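Local coordinates for m3DLH protein (Halieaceae bacterium, PDB 7JKA) that probably hydrolyses ester or lactone bonds as a member of the dienelactone hydrolase family, within the alpha/beta-hydrolase clan, and may also act on phosphotriesters, at residues Ile129-Gly134 and Ser214-Ala219; Arg59-Arg64 and Leu233-Ser238; Glu50-Asn55 and Glu88-Arg93. All coordinates share one frame; numbering follows the deposited sequence.

Contact 1 of 3, residues Ile129-Gly134 and Ser214-Ala219; sequences IGFCFG and SFTDPA
Cys132 and Ser214 bring the backbones nearest, CA to CA 6.9 Å, where the turn between strand 126-131 and helix 133-143 faces a type I beta turn running from Ser214 to Asp217. Phe131, last residue of the strand, meets Thr216 of the 214-219 loop. Its ring comes obliquely against the threonine, CD2 lying 3.4 Å from Thr216 OG1, while ring atom CE2 is 4.0 Å from Thr216 CG2; the two side chains cross at about a right angle. OG1 of Thr216 also has hydrogen bonds to His155 and His57, which fix its rotation, and the Phe131 ring stacks on Phe154 and meets His57 edge-to-face. The second pair is looser: Cys132 SG approaches Ser214 OG, but the sulfur is modelled in two positions and the closeness is doubtful; the stronger partner of Ser214 OG is the carboxylate of Glu50. Cys132, with phi/psi of 54/-126°, takes a strained N-cap position between Gly130 and Gly134. The G-x-C-x-G sequence and this sharp strand-to-helix turn fit the nucleophile elbow of alpha/beta-hydrolases, with His213, which touches Cys132, probably the catalytic histidine.

Contact 2 of 3, residues Arg59-Arg64 and Leu233-Ser238; sequences RERARR and LTEARS
Arg61 and Arg64 of helix 56-67 both reach for one carboxylate oxygen, OE2 of Glu235 on helix 232-250, so long polar side chains span two helical segments, 59-64 and 233-238, whose nearest CA atoms, those of Arg61 and Glu235, are 11.4 Å apart. The salt bridges differ in quality. Arg64 NH1 donates to Glu235 OE2 over 3.2 Å at 157°, with the oxygen near the guanidinium plane but met from well above the carboxylate plane. Arg61 NH2 is closer to Glu235 OE2, 2.9 Å, yet its bond is bent to 126° and weak. Glu235 makes the reach by an extended chain, CG anti to the backbone N (chi1 -179°), whereas Arg61 bends at chi2. Two waters reinforce the pairing: one accepts from Arg61 NE, the other from Arg64 NH2, and each donates to Glu235 OE2. Between the arginines, Arg64 NH1 lies 3.4 Å above the guanidinium plane of Arg61, offset toward its rim. Within helix 56-67 the network continues through Glu60: Arg63 grips it side-on with NE and NH2, and Arg64 NE donates to Glu60 OE2 over 2.9 Å. Arg64 is thus held between two carboxylates, at its edge. Glu235 OE1 turns to the Tyr230 hydroxyl. With two cations and two donating waters gathered on OE2, Glu235 is probably kept ionised, and these two segments are joined by charge and water, with no apolar side-chain pair between them.

Contact 3 of 3, residues Glu50-Asn55 and Glu88-Arg93; sequences EAFGLN and EQLRPR
Apolar packing of Leu90 against Ala51 and Phe52 joins helix 90-98, through Leu90, to the loop that links strand 42-48 with helix 56-67. The backbones come nearest at Ala51 and Leu90, CA to CA 6.7 Å. Leu90 divides its two methyls between the two partners. CD2 lies over the Ala51 peptide, 3.7 Å from Ala51 O and 4.0 Å from Ala51 CB; CD1 approaches the Phe52 ring obliquely, 3.6 Å from Phe52 CE1. Phe52 starts out directed away from the helix, but with CG anti to its carbonyl carbon (chi1 -55°) the ring swings back so that its CD1-CE1 side meets the leucine. In alpha/beta-hydrolases the loop after this central strand commonly helps form the oxyanion hole, and here it also carries Glu50, whose side chain touches Cys132. A tight turn shapes it: Gly53 N donates to Glu50 O over 3.0 Å, and Gly53 adopts phi/psi of 115/-172°, a backbone shape that any side chain would bring into collision with the carbonyl oxygen before it. Glu50 OE1 sits in the plane of the Phe52 ring, at its edge, while His223 meets that ring at an inclination. Polar bonds flank the apolar patch: His78 donates from NE2 to Ala51 O and accepts at ND1 from Arg93 NE, and Arg93 NH1 binds Leu77 O.

Contacts 1 and 3 meet at the probable active site around Cys132, their centres about 12 Å apart. Glu50 of contact 3 joins them: its OE2 is 3.0 Å from Ser214 OG, a probable hydrogen bond, and Ala51 CB packs 3.6 Å from CB of Phe133, the residue after Cys132 in the elbow. Contact 2, centred about 9 Å from contact 1, adjoins the 214-219 turn on the side of Phe215 and Thr216 O. Thr216 O lies close to Arg61 NH2, at 2.6 Å, and Phe215 CE1 packs 3.6 Å from Thr234 CG2. Contacts 2 and 3, about 20 Å between centres, barely touch. Both segments of contact 1 fall, in sequence, between the two segments of contact 2.

Contact 1 of 3, residues Ile129-Gly134 and Ser214-Ala219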
ATOM      1  N   ILE A 129      -1.863   2.067   2.310  1.00 11.28           N
ATOM      2  CA  ILE A 129      -2.154   1.870   0.903  1.00 11.70           C
ATOM      3  C   ILE A 129      -0.935   1.249   0.239  1.00 13.70           C
ATOM      4  O   ILE A 129       0.184   1.276   0.763  1.00 12.38           O
ATOM      5  CB  ILE A 129      -2.547   3.171   0.181  1.00 11.13           C
ATOM      6  CG1 ILE A 129      -1.354   4.125  -0.027  1.00 12.95           C
ATOM      7  CG2 ILE A 129      -3.695   3.852   0.912  1.00 13.38           C
ATOM      8  CD1 ILE A 129      -1.727   5.333  -0.953  1.00 12.48           C
ATOM      9  N   GLY A 130      -1.160   0.675  -0.932  1.00 12.36           N
ATOM     10  CA  GLY A 130      -0.056   0.085  -1.658  1.00 10.68           C
ATOM     11  C   GLY A 130      -0.398  -0.103  -3.112  1.00 11.29           C
ATOM     12  O   GLY A 130      -1.571  -0.261  -3.488  1.00 11.47           O
ATOM     13  N   PHE A 131       0.642  -0.096  -3.933  1.00 11.53           N
ATOM     14  CA  PHE A 131       0.553  -0.179  -5.378  1.00 13.19           C
ATOM     15  C   PHE A 131       1.224  -1.475  -5.792  1.00 14.36           C
ATOM     16  O   PHE A 131       2.350  -1.739  -5.385  1.00 12.59           O
ATOM     17  CB  PHE A 131       1.237   1.044  -6.004  1.00 12.54           C
ATOM     18  CG  PHE A 131       0.621   2.322  -5.568  1.00 10.14           C
ATOM     19  CD1 PHE A 131       0.979   2.917  -4.370  1.00 14.94           C
ATOM     20  CD2 PHE A 131      -0.417   2.863  -6.314  1.00 11.64           C
ATOM     21  CE1 PHE A 131       0.351   4.083  -3.945  1.00 20.21           C
ATOM     22  CE2 PHE A 131      -1.060   4.032  -5.909  1.00 15.83           C
ATOM     23  CZ  PHE A 131      -0.685   4.632  -4.707  1.00 15.15           C
ATOM     24  N   CYS A 132       0.532  -2.292  -6.583  0.50 13.22           N
ATOM     25  CA  CYS A 132       1.058  -3.599  -7.043  0.50 14.06           C
ATOM     26  C   CYS A 132       1.496  -4.407  -5.835  0.50 13.23           C
ATOM     27  O   CYS A 132       0.703  -4.583  -4.900  0.50 14.13           O
ATOM     28  CB  CYS A 132       2.159  -3.410  -8.044  0.50 18.77           C
ATOM     29  SG  CYS A 132       1.576  -2.598  -9.356  0.50 20.09           S
ATOM     30  N   PHE A 133       2.736  -4.895  -5.815  1.00 10.79           N
ATOM     31  CA  PHE A 133       3.200  -5.685  -4.678  1.00 13.50           C
ATOM     32  C   PHE A 133       3.086  -4.918  -3.365  1.00 12.72           C
ATOM     33  O   PHE A 133       2.863  -5.534  -2.322  1.00 12.97           O
ATOM     34  CB  PHE A 133       4.657  -6.116  -4.913  1.00 12.26           C
ATOM     35  CG  PHE A 133       5.213  -6.978  -3.815  1.00 12.51           C
ATOM     36  CD1 PHE A 133       4.898  -8.331  -3.732  1.00 14.22           C
ATOM     37  CD2 PHE A 133       6.066  -6.435  -2.866  1.00 15.92           C
ATOM     38  CE1 PHE A 133       5.430  -9.132  -2.705  1.00 16.66           C
ATOM     39  CE2 PHE A 133       6.609  -7.227  -1.849  1.00 15.00           C
ATOM     40  CZ  PHE A 133       6.282  -8.570  -1.768  1.00 16.88           C
ATOM     41  N   GLY A 134       3.196  -3.585  -3.405  1.00 11.02           N
ATOM     42  CA  GLY A 134       2.920  -2.780  -2.214  1.00 11.66           C
ATOM     43  C   GLY A 134       1.507  -2.929  -1.687  1.00 10.61           C
ATOM     44  O   GLY A 134       1.280  -2.875  -0.468  1.00 10.62           O
ATOM     45  N   SER A 214      -0.694  -1.578 -13.140  1.00 21.18           N
ATOM     46  CA  SER A 214       0.081  -0.343 -13.018  1.00 20.44           C
ATOM     47  C   SER A 214      -0.688   0.873 -13.532  1.00 20.32           C
ATOM     48  O   SER A 214      -0.085   1.830 -14.032  1.00 21.59           O
ATOM     49  CB  SER A 214       1.428  -0.473 -13.726  1.00 24.80           C
ATOM     50  OG  SER A 214       2.161  -1.516 -13.109  1.00 27.91           O
ATOM     51  N   PHE A 215      -2.013   0.859 -13.381  1.00 18.22           N
ATOM     52  CA  PHE A 215      -2.806   1.923 -13.982  1.00 17.02           C
ATOM     53  C   PHE A 215      -2.591   3.279 -13.316  1.00 21.74           C
ATOM     54  O   PHE A 215      -2.982   4.292 -13.897  1.00 19.06           O
ATOM     55  CB  PHE A 215      -4.299   1.550 -13.985  1.00 17.46           C
ATOM     56  CG  PHE A 215      -4.890   1.311 -12.631  1.00 13.95           C
ATOM     57  CD1 PHE A 215      -5.156   2.378 -11.755  1.00 14.23           C
ATOM     58  CD2 PHE A 215      -5.289   0.040 -12.271  1.00 13.22           C
ATOM     59  CE1 PHE A 215      -5.776   2.121 -10.522  1.00 14.12           C
ATOM     60  CE2 PHE A 215      -5.885  -0.229 -11.043  1.00 13.08           C
ATOM     61  CZ  PHE A 215      -6.133   0.810 -10.154  1.00 13.40           C
ATOM     62  N   THR A 216      -1.950   3.338 -12.143  1.00 19.18           N
ATOM     63  CA  THR A 216      -1.683   4.626 -11.508  1.00 21.65           C
ATOM     64  C   THR A 216      -0.362   5.252 -11.933  1.00 23.17           C
ATOM     65  O   THR A 216      -0.070   6.381 -11.518  1.00 22.59           O
ATOM     66  CB  THR A 216      -1.658   4.491  -9.983  1.00 15.94           C
ATOM     67  OG1 THR A 216      -0.570   3.620  -9.619  1.00 17.70           O
ATOM     68  CG2 THR A 216      -2.957   3.938  -9.440  1.00 15.91           C
ATOM     69  N   ASP A 217       0.443   4.581 -12.753  1.00 21.38           N
ATOM     70  CA  ASP A 217       1.788   5.072 -13.032  1.00 26.00           C
ATOM     71  C   ASP A 217       1.884   5.584 -14.458  1.00 33.84           C
ATOM     72  O   ASP A 217       1.846   4.777 -15.402  1.00 27.66           O
ATOM     73  CB  ASP A 217       2.821   3.969 -12.803  1.00 28.97           C
ATOM     74  CG  ASP A 217       4.251   4.484 -12.877  1.00 35.19           C
ATOM     75  OD1 ASP A 217       4.445   5.720 -12.908  1.00 29.65           O
ATOM     76  OD2 ASP A 217       5.185   3.651 -12.917  1.00 39.84           O
ATOM     77  N   PRO A 218       2.029   6.907 -14.666  1.00 32.17           N
ATOM     78  CA  PRO A 218       2.248   7.437 -16.021  1.00 33.63           C
ATOM     79  C   PRO A 218       3.450   6.819 -16.719  1.00 33.19           C
ATOM     80  O   PRO A 218       3.524   6.816 -17.953  1.00 41.59           O
ATOM     81  CB  PRO A 218       2.459   8.939 -15.779  1.00 31.16           C
ATOM     82  CG  PRO A 218       1.731   9.226 -14.519  1.00 26.57           C
ATOM     83  CD  PRO A 218       1.893   7.983 -13.665  1.00 29.62           C
ATOM     84  N   ALA A 219       4.394   6.288 -15.941  1.00 35.44           N
ATOM     85  CA  ALA A 219       5.599   5.663 -16.471  1.00 43.76           C
ATOM     86  C   ALA A 219       5.415   4.178 -16.767  1.00 44.70           C
ATOM     87  O   ALA A 219       6.391   3.505 -17.116  1.00 49.98           O
ATOM     88  CB  ALA A 219       6.770   5.859 -15.501  1.00 37.71           C
TER

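Contact 2 of 3, residues Arg59-Arg64 and Leu233-Ser238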
ATOM      1  N   ARG A  59       6.800   8.309  -3.678  1.00 14.69           N
ATOM      2  CA  ARG A  59       7.010   9.608  -3.044  1.00 15.04           C
ATOM      3  C   ARG A  59       5.926  10.595  -3.446  1.00 19.19           C
ATOM      4  O   ARG A  59       5.436  11.374  -2.614  1.00 18.65           O
ATOM      5  CB  ARG A  59       8.387  10.162  -3.417  1.00 19.18           C
ATOM      6  CG  ARG A  59       9.579   9.327  -2.952  1.00 19.42           C
ATOM      7  CD  ARG A  59      10.882  10.012  -3.390  1.00 22.70           C
ATOM      8  NE  ARG A  59      12.031   9.283  -2.884  1.00 26.85           N
ATOM      9  CZ  ARG A  59      12.784   8.462  -3.608  1.00 37.49           C
ATOM     10  NH1 ARG A  59      12.544   8.285  -4.905  1.00 26.60           N
ATOM     11  NH2 ARG A  59      13.796   7.832  -3.031  1.00 47.02           N
ATOM     12  N   GLU A  60       5.557  10.599  -4.728  1.00 15.58           N
ATOM     13  CA  GLU A  60       4.525  11.514  -5.193  1.00 16.22           C
ATOM     14  C   GLU A  60       3.178  11.185  -4.553  1.00 15.36           C
ATOM     15  O   GLU A  60       2.423  12.091  -4.200  1.00 17.53           O
ATOM     16  CB  GLU A  60       4.446  11.469  -6.718  1.00 20.06           C
ATOM     17  CG  GLU A  60       3.258  12.207  -7.301  1.00 24.29           C
ATOM     18  CD  GLU A  60       3.284  13.704  -7.074  1.00 27.73           C
ATOM     19  OE1 GLU A  60       4.324  14.249  -6.636  1.00 25.63           O
ATOM     20  OE2 GLU A  60       2.237  14.339  -7.357  1.00 27.47           O
ATOM     21  N   ARG A  61       2.866   9.900  -4.355  1.00 15.75           N
ATOM     22  CA  ARG A  61       1.596   9.589  -3.703  1.00 14.88           C
ATOM     23  C   ARG A  61       1.612  10.021  -2.237  1.00 14.25           C
ATOM     24  O   ARG A  61       0.609  10.514  -1.715  1.00 14.70           O
ATOM     25  CB  ARG A  61       1.279   8.101  -3.844  1.00 18.70           C
ATOM     26  CG  ARG A  61       1.272   7.622  -5.288  1.00 16.92           C
ATOM     27  CD  ARG A  61       0.299   8.453  -6.090  1.00 17.26           C
ATOM     28  NE  ARG A  61       0.138   8.118  -7.519  1.00 21.03           N
ATOM     29  CZ  ARG A  61       1.031   8.396  -8.471  1.00 25.19           C
ATOM     30  NH1 ARG A  61       2.212   8.926  -8.156  1.00 22.94           N
ATOM     31  NH2 ARG A  61       0.753   8.135  -9.747  1.00 26.98           N
ATOM     32  N   ALA A  62       2.748   9.860  -1.555  1.00 13.39           N
ATOM     33  CA  ALA A  62       2.850  10.358  -0.180  1.00 13.49           C
ATOM     34  C   ALA A  62       2.696  11.874  -0.163  1.00 15.36           C
ATOM     35  O   ALA A  62       2.028  12.431   0.712  1.00 13.61           O
ATOM     36  CB  ALA A  62       4.193   9.943   0.427  1.00 15.33           C
ATOM     37  N   ARG A  63       3.311  12.555  -1.124  0.63 13.89           N
ATOM     38  CA  ARG A  63       3.132  14.000  -1.215  0.63 15.77           C
ATOM     39  C   ARG A  63       1.663  14.364  -1.389  0.63 16.28           C
ATOM     40  O   ARG A  63       1.162  15.269  -0.720  0.63 16.88           O
ATOM     41  CB  ARG A  63       3.963  14.553  -2.367  0.63 19.12           C
ATOM     42  CG  ARG A  63       4.137  16.053  -2.350  0.63 21.36           C
ATOM     43  CD  ARG A  63       4.685  16.533  -3.683  0.63 21.45           C
ATOM     44  NE  ARG A  63       3.683  16.305  -4.722  0.63 27.86           N
ATOM     45  CZ  ARG A  63       2.604  17.060  -4.907  0.63 29.59           C
ATOM     46  NH1 ARG A  63       2.392  18.127  -4.142  0.63 30.04           N
ATOM     47  NH2 ARG A  63       1.743  16.755  -5.869  0.63 27.38           N
ATOM     48  N   ARG A  64       0.953  13.658  -2.275  1.00 16.22           N
ATOM     49  CA  ARG A  64      -0.460  13.960  -2.499  1.00 14.55           C
ATOM     50  C   ARG A  64      -1.274  13.737  -1.232  1.00 14.35           C
ATOM     51  O   ARG A  64      -2.177  14.522  -0.921  1.00 16.18           O
ATOM     52  CB  ARG A  64      -0.989  13.113  -3.655  1.00 16.40           C
ATOM     53  CG  ARG A  64      -0.329  13.432  -4.992  1.00 16.67           C
ATOM     54  CD  ARG A  64      -0.882  12.520  -6.109  1.00 18.90           C
ATOM     55  NE  ARG A  64      -0.137  12.744  -7.341  1.00 23.92           N
ATOM     56  CZ  ARG A  64      -0.329  12.064  -8.465  1.00 29.26           C
ATOM     57  NH1 ARG A  64      -1.250  11.107  -8.515  1.00 25.34           N
ATOM     58  NH2 ARG A  64       0.409  12.334  -9.530  1.00 26.71           N
ATOM     59  N   LEU A 233      -8.083   7.957 -16.086  1.00 21.16           N
ATOM     60  CA  LEU A 233      -9.438   7.991 -15.545  1.00 20.40           C
ATOM     61  C   LEU A 233      -9.556   7.092 -14.321  1.00 19.87           C
ATOM     62  O   LEU A 233     -10.093   7.494 -13.279  1.00 19.84           O
ATOM     63  CB  LEU A 233     -10.431   7.577 -16.630  1.00 27.65           C
ATOM     64  CG  LEU A 233     -11.905   7.942 -16.441  1.00 34.57           C
ATOM     65  CD1 LEU A 233     -12.053   9.380 -15.980  1.00 35.62           C
ATOM     66  CD2 LEU A 233     -12.664   7.713 -17.750  1.00 31.87           C
ATOM     67  N   THR A 234      -9.051   5.861 -14.428  1.00 17.24           N
ATOM     68  CA  THR A 234      -9.073   4.939 -13.299  1.00 16.10           C
ATOM     69  C   THR A 234      -8.179   5.427 -12.170  1.00 16.64           C
ATOM     70  O   THR A 234      -8.516   5.251 -10.991  1.00 14.16           O
ATOM     71  CB  THR A 234      -8.638   3.543 -13.749  1.00 17.11           C
ATOM     72  OG1 THR A 234      -9.543   3.063 -14.758  1.00 18.09           O
ATOM     73  CG2 THR A 234      -8.639   2.587 -12.577  1.00 16.24           C
ATOM     74  N   GLU A 235      -7.045   6.047 -12.501  1.00 16.13           N
ATOM     75  CA  GLU A 235      -6.219   6.641 -11.449  1.00 15.63           C
ATOM     76  C   GLU A 235      -7.023   7.641 -10.632  1.00 16.36           C
ATOM     77  O   GLU A 235      -7.033   7.595  -9.400  1.00 16.26           O
ATOM     78  CB  GLU A 235      -4.977   7.313 -12.041  1.00 17.12           C
ATOM     79  CG  GLU A 235      -4.126   7.909 -10.900  1.00 19.21           C
ATOM     80  CD  GLU A 235      -2.974   8.769 -11.375  1.00 28.80           C
ATOM     81  OE1 GLU A 235      -3.085   9.364 -12.471  1.00 27.18           O
ATOM     82  OE2 GLU A 235      -1.959   8.862 -10.638  1.00 30.39           O
ATOM     83  N   ALA A 236      -7.764   8.519 -11.305  1.00 16.53           N
ATOM     84  CA  ALA A 236      -8.532   9.532 -10.597  1.00 15.31           C
ATOM     85  C   ALA A 236      -9.691   8.918  -9.824  1.00 16.20           C
ATOM     86  O   ALA A 236      -9.934   9.271  -8.659  1.00 15.75           O
ATOM     87  CB  ALA A 236      -9.040  10.567 -11.594  1.00 15.96           C
ATOM     88  N   ARG A 237     -10.426   8.007 -10.456  1.00 14.61           N
ATOM     89  CA  ARG A 237     -11.572   7.400  -9.780  1.00 15.06           C
ATOM     90  C   ARG A 237     -11.150   6.632  -8.532  1.00 14.03           C
ATOM     91  O   ARG A 237     -11.803   6.720  -7.483  1.00 13.39           O
ATOM     92  CB  ARG A 237     -12.311   6.458 -10.732  1.00 15.70           C
ATOM     93  CG  ARG A 237     -13.061   7.158 -11.849  1.00 14.26           C
ATOM     94  CD  ARG A 237     -13.379   6.157 -12.930  1.00 16.11           C
ATOM     95  NE  ARG A 237     -14.280   6.745 -13.896  1.00 17.13           N
ATOM     96  CZ  ARG A 237     -14.702   6.106 -14.987  1.00 17.65           C
ATOM     97  NH1 ARG A 237     -14.301   4.870 -15.241  1.00 19.28           N
ATOM     98  NH2 ARG A 237     -15.546   6.707 -15.816  1.00 19.79           N
ATOM     99  N   SER A 238     -10.100   5.818  -8.648  1.00 13.90           N
ATOM    100  CA  SER A 238      -9.656   5.035  -7.506  1.00 11.79           C
ATOM    101  C   SER A 238      -9.080   5.924  -6.404  1.00 13.85           C
ATOM    102  O   SER A 238      -9.285   5.639  -5.224  1.00 12.60           O
ATOM    103  CB  SER A 238      -8.627   3.988  -7.945  1.00 13.25           C
ATOM    104  OG  SER A 238      -7.482   4.568  -8.548  1.00 14.26           O
TER
HETATM  105  O   HOH W   1      -2.573   7.508  -7.841  1.00 21.36           O
HETATM  106  O   HOH W   2      -0.334  10.910 -11.841  1.00 37.78           O

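Contact 3 of 3, residues Glu50-Asn55 and Glu88-Arg93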
ATOM      1  N   GLU A  50       5.350  -0.021  -5.421  1.00 15.26           N
ATOM      2  CA  GLU A  50       5.528  -1.189  -6.276  1.00 16.88           C
ATOM      3  C   GLU A  50       6.792  -1.960  -5.889  1.00 18.08           C
ATOM      4  O   GLU A  50       7.623  -1.430  -5.137  1.00 17.49           O
ATOM      5  CB  GLU A  50       5.579  -0.761  -7.743  1.00 22.01           C
ATOM      6  CG  GLU A  50       4.234  -0.259  -8.272  1.00 21.79           C
ATOM      7  CD  GLU A  50       4.217  -0.211  -9.789  1.00 25.88           C
ATOM      8  OE1 GLU A  50       5.159   0.347 -10.382  1.00 30.04           O
ATOM      9  OE2 GLU A  50       3.274  -0.741 -10.404  1.00 32.51           O
ATOM     10  N   ALA A  51       6.940  -3.207  -6.364  1.00 19.47           N
ATOM     11  CA  ALA A  51       8.037  -4.057  -5.897  1.00 17.50           C
ATOM     12  C   ALA A  51       9.403  -3.552  -6.321  1.00 20.88           C
ATOM     13  O   ALA A  51      10.410  -4.029  -5.781  1.00 19.93           O
ATOM     14  CB  ALA A  51       7.859  -5.501  -6.378  1.00 22.08           C
ATOM     15  N   PHE A  52       9.477  -2.595  -7.258  1.00 16.76           N
ATOM     16  CA  PHE A  52      10.749  -1.927  -7.514  1.00 20.09           C
ATOM     17  C   PHE A  52      11.359  -1.379  -6.227  1.00 16.62           C
ATOM     18  O   PHE A  52      12.581  -1.341  -6.092  1.00 19.26           O
ATOM     19  CB  PHE A  52      10.562  -0.773  -8.497  1.00 19.90           C
ATOM     20  CG  PHE A  52       9.922  -1.173  -9.782  1.00 23.38           C
ATOM     21  CD1 PHE A  52      10.598  -1.970 -10.680  1.00 28.08           C
ATOM     22  CD2 PHE A  52       8.645  -0.730 -10.092  1.00 24.74           C
ATOM     23  CE1 PHE A  52      10.008  -2.341 -11.882  1.00 31.23           C
ATOM     24  CE2 PHE A  52       8.048  -1.093 -11.281  1.00 28.71           C
ATOM     25  CZ  PHE A  52       8.731  -1.900 -12.178  1.00 32.25           C
ATOM     26  N   GLY A  53      10.531  -0.933  -5.294  1.00 14.91           N
ATOM     27  CA  GLY A  53      10.957  -0.295  -4.065  1.00 15.90           C
ATOM     28  C   GLY A  53      10.525   1.157  -4.001  1.00 17.64           C
ATOM     29  O   GLY A  53       9.775   1.655  -4.844  1.00 16.34           O
ATOM     30  N   LEU A  54      11.022   1.846  -2.979  0.54 15.20           N
ATOM     31  CA  LEU A  54      10.634   3.234  -2.750  0.54 15.54           C
ATOM     32  C   LEU A  54      11.143   4.092  -3.900  0.54 15.23           C
ATOM     33  O   LEU A  54      12.337   4.386  -3.992  0.54 19.63           O
ATOM     34  CB  LEU A  54      11.178   3.703  -1.405  0.54 15.03           C
ATOM     35  CG  LEU A  54      10.932   5.167  -1.049  0.54 19.01           C
ATOM     36  CD1 LEU A  54       9.511   5.535  -1.402  0.54 14.94           C
ATOM     37  CD2 LEU A  54      11.198   5.379   0.434  0.54 18.45           C
ATOM     38  N   ASN A  55      10.242   4.490  -4.791  1.00 13.57           N
ATOM     39  CA  ASN A  55      10.609   5.234  -5.989  1.00 14.26           C
ATOM     40  C   ASN A  55       9.825   6.543  -6.066  1.00 15.92           C
ATOM     41  O   ASN A  55       9.032   6.859  -5.172  1.00 16.86           O
ATOM     42  CB  ASN A  55      10.385   4.368  -7.232  1.00 17.02           C
ATOM     43  CG  ASN A  55       8.967   3.819  -7.330  1.00 16.44           C
ATOM     44  OD1 ASN A  55       8.053   4.245  -6.606  1.00 15.51           O
ATOM     45  ND2 ASN A  55       8.778   2.870  -8.251  1.00 23.12           N
ATOM     46  N   GLU A  88      14.848  -8.897 -13.827  1.00 50.67           N
ATOM     47  CA  GLU A  88      15.140 -10.264 -13.404  1.00 50.88           C
ATOM     48  C   GLU A  88      15.213 -10.402 -11.889  1.00 50.24           C
ATOM     49  O   GLU A  88      15.081 -11.517 -11.377  1.00 48.40           O
ATOM     50  CB  GLU A  88      16.457 -10.756 -14.012  1.00 49.47           C
ATOM     51  CG  GLU A  88      16.456 -10.865 -15.533  1.00 72.36           C
ATOM     52  CD  GLU A  88      15.532 -11.957 -16.053  1.00 82.84           C
ATOM     53  OE1 GLU A  88      15.329 -12.965 -15.340  1.00 74.80           O
ATOM     54  OE2 GLU A  88      15.012 -11.803 -17.179  1.00 78.03           O
ATOM     55  N   GLN A  89      15.439  -9.307 -11.161  1.00 31.90           N
ATOM     56  CA  GLN A  89      15.521  -9.379  -9.712  1.00 36.99           C
ATOM     57  C   GLN A  89      14.170  -9.210  -9.033  1.00 25.69           C
ATOM     58  O   GLN A  89      14.065  -9.468  -7.835  1.00 23.74           O
ATOM     59  CB  GLN A  89      16.499  -8.320  -9.181  1.00 41.49           C
ATOM     60  CG  GLN A  89      17.951  -8.578  -9.557  1.00 47.08           C
ATOM     61  CD  GLN A  89      18.857  -7.408  -9.219  1.00 55.13           C
ATOM     62  OE1 GLN A  89      18.504  -6.550  -8.403  1.00 50.97           O
ATOM     63  NE2 GLN A  89      20.026  -7.360  -9.853  1.00 46.00           N
ATOM     64  N   LEU A  90      13.132  -8.804  -9.764  1.00 26.25           N
ATOM     65  CA  LEU A  90      11.853  -8.502  -9.122  1.00 25.12           C
ATOM     66  C   LEU A  90      11.206  -9.760  -8.566  1.00 26.54           C
ATOM     67  O   LEU A  90      10.874  -9.830  -7.377  1.00 22.88           O
ATOM     68  CB  LEU A  90      10.908  -7.832 -10.122  1.00 28.99           C
ATOM     69  CG  LEU A  90      11.020  -6.334 -10.356  1.00 33.46           C
ATOM     70  CD1 LEU A  90       9.992  -5.914 -11.396  1.00 42.64           C
ATOM     71  CD2 LEU A  90      10.793  -5.591  -9.059  1.00 28.28           C
ATOM     72  N   ARG A  91      10.997 -10.755  -9.433  1.00 26.11           N
ATOM     73  CA  ARG A  91      10.316 -11.984  -9.031  1.00 24.94           C
ATOM     74  C   ARG A  91      11.053 -12.724  -7.918  1.00 22.31           C
ATOM     75  O   ARG A  91      10.396 -13.153  -6.957  1.00 20.70           O
ATOM     76  CB  ARG A  91      10.091 -12.862 -10.271  1.00 33.21           C
ATOM     77  CG  ARG A  91       9.557 -14.247  -9.965  1.00 44.29           C
ATOM     78  CD  ARG A  91       9.693 -15.188 -11.163  1.00 51.50           C
ATOM     79  NE  ARG A  91      11.067 -15.266 -11.660  1.00 60.44           N
ATOM     80  CZ  ARG A  91      12.062 -15.892 -11.035  1.00 63.72           C
ATOM     81  NH1 ARG A  91      13.276 -15.908 -11.572  1.00 61.79           N
ATOM     82  NH2 ARG A  91      11.853 -16.492  -9.870  1.00 60.13           N
ATOM     83  N   PRO A  92      12.377 -12.907  -7.960  1.00 23.14           N
ATOM     84  CA  PRO A  92      13.032 -13.557  -6.807  1.00 21.90           C
ATOM     85  C   PRO A  92      12.780 -12.852  -5.486  1.00 19.33           C
ATOM     86  O   PRO A  92      12.593 -13.518  -4.458  1.00 18.16           O
ATOM     87  CB  PRO A  92      14.517 -13.533  -7.200  1.00 23.83           C
ATOM     88  CG  PRO A  92      14.480 -13.603  -8.700  1.00 26.69           C
ATOM     89  CD  PRO A  92      13.299 -12.769  -9.101  1.00 25.95           C
ATOM     90  N   ARG A  93      12.774 -11.516  -5.481  1.00 18.81           N
ATOM     91  CA  ARG A  93      12.504 -10.781  -4.250  1.00 16.85           C
ATOM     92  C   ARG A  93      11.072 -11.007  -3.793  1.00 17.27           C
ATOM     93  O   ARG A  93      10.835 -11.329  -2.629  1.00 16.14           O
ATOM     94  CB  ARG A  93      12.785  -9.292  -4.463  1.00 17.09           C
ATOM     95  CG  ARG A  93      12.410  -8.394  -3.283  1.00 16.23           C
ATOM     96  CD  ARG A  93      13.260  -8.691  -2.056  1.00 15.50           C
ATOM     97  NE  ARG A  93      12.953  -7.797  -0.932  1.00 14.89           N
ATOM     98  CZ  ARG A  93      13.122  -8.136   0.350  1.00 15.43           C
ATOM     99  NH1 ARG A  93      12.819  -7.270   1.317  1.00 15.96           N
ATOM    100  NH2 ARG A  93      13.554  -9.340   0.671  1.00 15.85           N
TER